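Local coordinates for protein triacylglycerol lipase (Clostridium botulinum, PDB 5AH1) that is a zinc-binding alpha/beta-hydrolase that hydrolyses synthetic polyesters and probably triacylglycerol esters, at residues Ala304-Ser309 and Ala313-Thr318; Val320-Gln323 and Tyr327-Ser330. All coordinates share one frame; numbering follows the deposited sequence.

Interaction 1 of 2, residues Ala304-Ser309 and Ala313-Thr318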
# COMPACT_ATOMS: atom_id res chain seq x y z
N ALA A 304 -5.08 -9.94 4.51
CA ALA A 304 -4.77 -9.12 3.34
C ALA A 304 -5.20 -9.73 2.01
O ALA A 304 -5.63 -9.01 1.12
CB ALA A 304 -3.28 -8.79 3.29
N THR A 305 -5.06 -11.04 1.87
CA THR A 305 -5.35 -11.69 0.60
C THR A 305 -6.81 -11.51 0.19
O THR A 305 -7.11 -11.34 -1.00
CB THR A 305 -4.90 -13.18 0.65
OG1 THR A 305 -5.25 -13.75 1.91
CG2 THR A 305 -3.40 -13.26 0.51
N TYR A 306 -7.73 -11.50 1.16
CA TYR A 306 -9.12 -11.19 0.87
C TYR A 306 -9.30 -9.72 0.51
O TYR A 306 -9.95 -9.37 -0.48
CB TYR A 306 -10.03 -11.55 2.05
CG TYR A 306 -11.45 -11.09 1.80
CD1 TYR A 306 -12.32 -11.83 1.01
CD2 TYR A 306 -11.91 -9.89 2.31
CE1 TYR A 306 -13.60 -11.40 0.76
CE2 TYR A 306 -13.17 -9.44 2.06
CZ TYR A 306 -14.03 -10.19 1.29
OH TYR A 306 -15.30 -9.72 1.04
N ASP A 307 -8.72 -8.84 1.32
CA ASP A 307 -8.88 -7.40 1.12
C ASP A 307 -8.28 -6.90 -0.20
O ASP A 307 -8.68 -5.85 -0.71
CB ASP A 307 -8.28 -6.65 2.32
CG ASP A 307 -9.28 -6.43 3.46
OD1 ASP A 307 -10.44 -6.91 3.36
OD2 ASP A 307 -8.88 -5.78 4.46
N LEU A 308 -7.29 -7.63 -0.71
CA LEU A 308 -6.66 -7.36 -2.00
C LEU A 308 -7.44 -7.85 -3.20
O LEU A 308 -7.20 -7.38 -4.31
CB LEU A 308 -5.26 -7.97 -2.05
CG LEU A 308 -4.23 -7.30 -1.13
CD1 LEU A 308 -2.99 -8.16 -1.01
CD2 LEU A 308 -3.86 -5.90 -1.62
N SER A 309 -8.33 -8.82 -2.98
CA SER A 309 -9.12 -9.36 -4.08
C SER A 309 -10.13 -8.33 -4.55
O SER A 309 -10.46 -7.39 -3.81
CB SER A 309 -9.85 -10.64 -3.65
OG SER A 309 -10.93 -10.38 -2.77
N ALA A 313 -11.95 -5.72 -2.05
CA ALA A 313 -11.73 -4.29 -2.25
C ALA A 313 -13.08 -3.60 -2.48
O ALA A 313 -13.32 -2.50 -1.96
CB ALA A 313 -10.80 -4.07 -3.41
N GLN A 314 -13.95 -4.23 -3.26
CA GLN A 314 -15.29 -3.71 -3.45
C GLN A 314 -15.99 -3.57 -2.10
O GLN A 314 -16.62 -2.55 -1.82
CB GLN A 314 -16.08 -4.64 -4.36
CG GLN A 314 -17.53 -4.24 -4.57
CD GLN A 314 -18.19 -5.13 -5.60
OE1 GLN A 314 -18.41 -4.74 -6.73
NE2 GLN A 314 -18.48 -6.36 -5.21
N GLU A 315 -15.88 -4.60 -1.26
CA GLU A 315 -16.50 -4.52 0.06
C GLU A 315 -15.97 -3.33 0.88
O GLU A 315 -16.74 -2.62 1.51
CB GLU A 315 -16.33 -5.82 0.84
CG GLU A 315 -17.09 -5.81 2.17
CD GLU A 315 -16.91 -7.06 3.02
OE1 GLU A 315 -15.99 -7.84 2.76
OE2 GLU A 315 -17.68 -7.24 3.98
N LEU A 316 -14.65 -3.15 0.90
CA LEU A 316 -14.04 -2.00 1.57
C LEU A 316 -14.62 -0.69 1.03
O LEU A 316 -14.96 0.20 1.80
CB LEU A 316 -12.52 -2.03 1.39
CG LEU A 316 -11.76 -1.02 2.25
CD1 LEU A 316 -11.67 -1.51 3.69
CD2 LEU A 316 -10.38 -0.74 1.70
N ASN A 317 -14.77 -0.62 -0.28
CA ASN A 317 -15.25 0.58 -0.93
C ASN A 317 -16.67 0.95 -0.54
O ASN A 317 -17.06 2.11 -0.67
CB ASN A 317 -15.15 0.42 -2.43
CG ASN A 317 -13.74 0.33 -2.93
OD1 ASN A 317 -12.78 0.62 -2.20
ND2 ASN A 317 -13.58 -0.03 -4.21
N THR A 318 -17.48 -0.03 -0.12
CA THR A 318 -18.85 0.27 0.24
C THR A 318 -18.97 1.09 1.53
O THR A 318 -20.04 1.62 1.80
CB THR A 318 -19.73 -1.00 0.35
OG1 THR A 318 -19.30 -1.78 1.47
CG2 THR A 318 -19.72 -1.79 -0.95
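Tyr306 and Ser309 are hydrogen-bonded to Glu315 and Ala313 of helix 310-317. The side-chain bond runs from Tyr306 OH to Glu315 OE1, 2.6 Å long. Glu315 OE1 sits at the edge of the tyrosine ring, near its plane, whereas the hydroxyl meets the carboxylate from above the carboxylate plane; the two flat groups stand 87° apart. With Tyr306 CG anti to the backbone N and the Glu315 chain fully extended, the two side chains bridge helix axes that remain 9.0 Å apart. Glu315 OE2 makes a salt bridge to Lys301, so both carboxylate oxygens are held.

The backbone bond, Ala313 N to Ser309 O, belongs to the first turn of helix 310-317; it measures 2.8 Å, with an N-H...O angle of 161°. Ser309 OG donates in the carbonyl plane to a lone pair of Tyr306 O at 2.7 Å; that oxygen also accepts from Ser309 N, at 3.0 Å. A methyl-to-carbonyl van der Waals contact adds to this, Ala313 CB lying 3.4 Å from Ser309 O.

As N-cap of helix 310-317, Ser309 also bonds through OG to Gly312 N. The segment axes differ in direction by 76°, and the contact is thus a serine N-cap at a helix-helix junction within this lipase's alpha/beta-hydrolase domain.

Interaction 2 of 2, residues Val320-Gln323 and Tyr327-Ser330; sequences VKAQ and YYFS
Tyr328 OH is gripped by two partners, a backbone amide and a water. Gln323 N donates to it over 2.9 Å with an N-H...O angle of 174°, so the bond is almost straight. The hydroxyl in turn donates to the water, 2.8 Å from Tyr328 OH. That water passes a hydrogen on to Lys321 O, also 2.8 Å away, whereas the direct separation of Lys321 O from Tyr328 OH, 3.8 Å, is too long for a bond. Amide and water therefore connect the phenol to the backbone on both flanks of Ala322.

The ring itself packs against Ala322. Ala322 CB lies over one face, 3.9 Å from the centroid of the Tyr328 ring and 24° off the normal, a CH-pi contact displaced toward the rim; the nearest ring atom to Ala322 CB is Tyr328 CE1, at 3.6 Å. The first torsion of Tyr328 places CG anti to the carbonyl carbon (chi1 -67°), and the ring extends from the strand to the preceding loop.

Gln323 lies alongside the tyrosine and points the same way, its CB 3.6 Å from Tyr328 OH. Its chain bends at chi2, and the amide end leads away to helix 183-197, where NE2 bonds to Glu197. Strand 415-417 borders the contact too: Trp415 touches Ala322 and meets the Tyr328 ring with inclined planes.

Tyr328 belongs to strand 327-331 of the central parallel sheet, and this loop is the run from helix 310-317 into that strand. The chemistry implies that the buried phenol is satisfied as both acceptor and donor, with the donated and accepted bonds fixing its oxygen while the alanine methyl restricts the ring from one face.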
# COMPACT_ATOMS: atom_id res chain seq x y z
N VAL A 320 -15.64 2.79 2.91
CA VAL A 320 -14.49 3.67 3.00
C VAL A 320 -14.58 4.70 1.88
O VAL A 320 -14.23 4.42 0.73
CB VAL A 320 -13.16 2.87 2.96
CG1 VAL A 320 -11.96 3.79 2.94
CG2 VAL A 320 -13.07 1.94 4.16
N LYS A 321 -15.07 5.89 2.22
CA LYS A 321 -15.37 6.92 1.23
C LYS A 321 -14.38 8.06 1.30
O LYS A 321 -13.71 8.29 2.31
CB LYS A 321 -16.78 7.46 1.40
CG LYS A 321 -17.01 8.32 2.60
CD LYS A 321 -18.45 8.81 2.70
CE LYS A 321 -18.69 10.08 1.93
NZ LYS A 321 -20.05 10.61 2.26
N ALA A 322 -14.29 8.78 0.18
CA ALA A 322 -13.51 10.01 0.14
C ALA A 322 -14.23 11.06 0.97
O ALA A 322 -15.39 11.40 0.70
CB ALA A 322 -13.35 10.51 -1.30
N GLN A 323 -13.56 11.56 2.00
CA GLN A 323 -14.12 12.56 2.90
C GLN A 323 -14.09 13.94 2.25
O GLN A 323 -13.17 14.26 1.51
CB GLN A 323 -13.34 12.53 4.21
CG GLN A 323 -13.49 11.21 4.96
CD GLN A 323 -14.91 10.98 5.43
OE1 GLN A 323 -15.57 11.90 5.93
NE2 GLN A 323 -15.41 9.77 5.28
N TYR A 327 -8.05 16.09 0.49
CA TYR A 327 -7.62 15.95 -0.90
C TYR A 327 -7.19 14.52 -1.17
O TYR A 327 -6.44 13.96 -0.39
CB TYR A 327 -6.44 16.89 -1.19
CG TYR A 327 -6.76 18.36 -1.14
CD1 TYR A 327 -7.28 19.01 -2.23
CD2 TYR A 327 -6.52 19.10 0.02
CE1 TYR A 327 -7.54 20.38 -2.18
CE2 TYR A 327 -6.80 20.43 0.09
CZ TYR A 327 -7.31 21.07 -1.01
OH TYR A 327 -7.58 22.41 -0.94
N TYR A 328 -7.62 13.96 -2.29
CA TYR A 328 -7.23 12.60 -2.68
C TYR A 328 -6.51 12.64 -4.02
O TYR A 328 -6.98 13.25 -4.97
CB TYR A 328 -8.45 11.65 -2.75
CG TYR A 328 -9.08 11.40 -1.40
CD1 TYR A 328 -10.00 12.26 -0.86
CD2 TYR A 328 -8.78 10.24 -0.68
CE1 TYR A 328 -10.56 12.05 0.39
CE2 TYR A 328 -9.34 10.02 0.55
CZ TYR A 328 -10.25 10.90 1.07
OH TYR A 328 -10.83 10.73 2.31
N PHE A 329 -5.35 12.00 -4.05
CA PHE A 329 -4.54 11.86 -5.26
C PHE A 329 -4.30 10.41 -5.51
O PHE A 329 -3.97 9.68 -4.60
CB PHE A 329 -3.20 12.59 -5.09
CG PHE A 329 -3.36 14.05 -4.84
CD1 PHE A 329 -3.51 14.94 -5.91
CD2 PHE A 329 -3.41 14.55 -3.55
CE1 PHE A 329 -3.68 16.29 -5.69
CE2 PHE A 329 -3.60 15.88 -3.33
CZ PHE A 329 -3.74 16.76 -4.39
N SER A 330 -4.36 10.02 -6.77
CA SER A 330 -4.00 8.65 -7.16
C SER A 330 -2.99 8.64 -8.28
O SER A 330 -3.09 9.42 -9.24
CB SER A 330 -5.24 7.87 -7.59
OG SER A 330 -5.87 8.57 -8.65
O HOH W 1 -11.02 8.08 3.06

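From the N terminus, helix 304-308 comes first, and interaction 1 spans its direct junction at Ser309 with helix 310-317, residues 310-312 already forming that helix's first turn. The chain then leaves the helix, and only interaction 2 closes a true loop, over residues 324-326, as it enters strand 327-331. The two contacts are in series: neither nests within nor crosses the other, their centres lie 16 Å apart, and their segments adjoin in sequence without otherwise touching. Together they follow a helix-helix-strand passage into the central parallel sheet, where strand 327-331 lies between strands 221-227 and 415-417. Helix 183-197 borders both, meeting Ala313 and Leu316 in interaction 1 and Gln323 and Tyr328 in interaction 2.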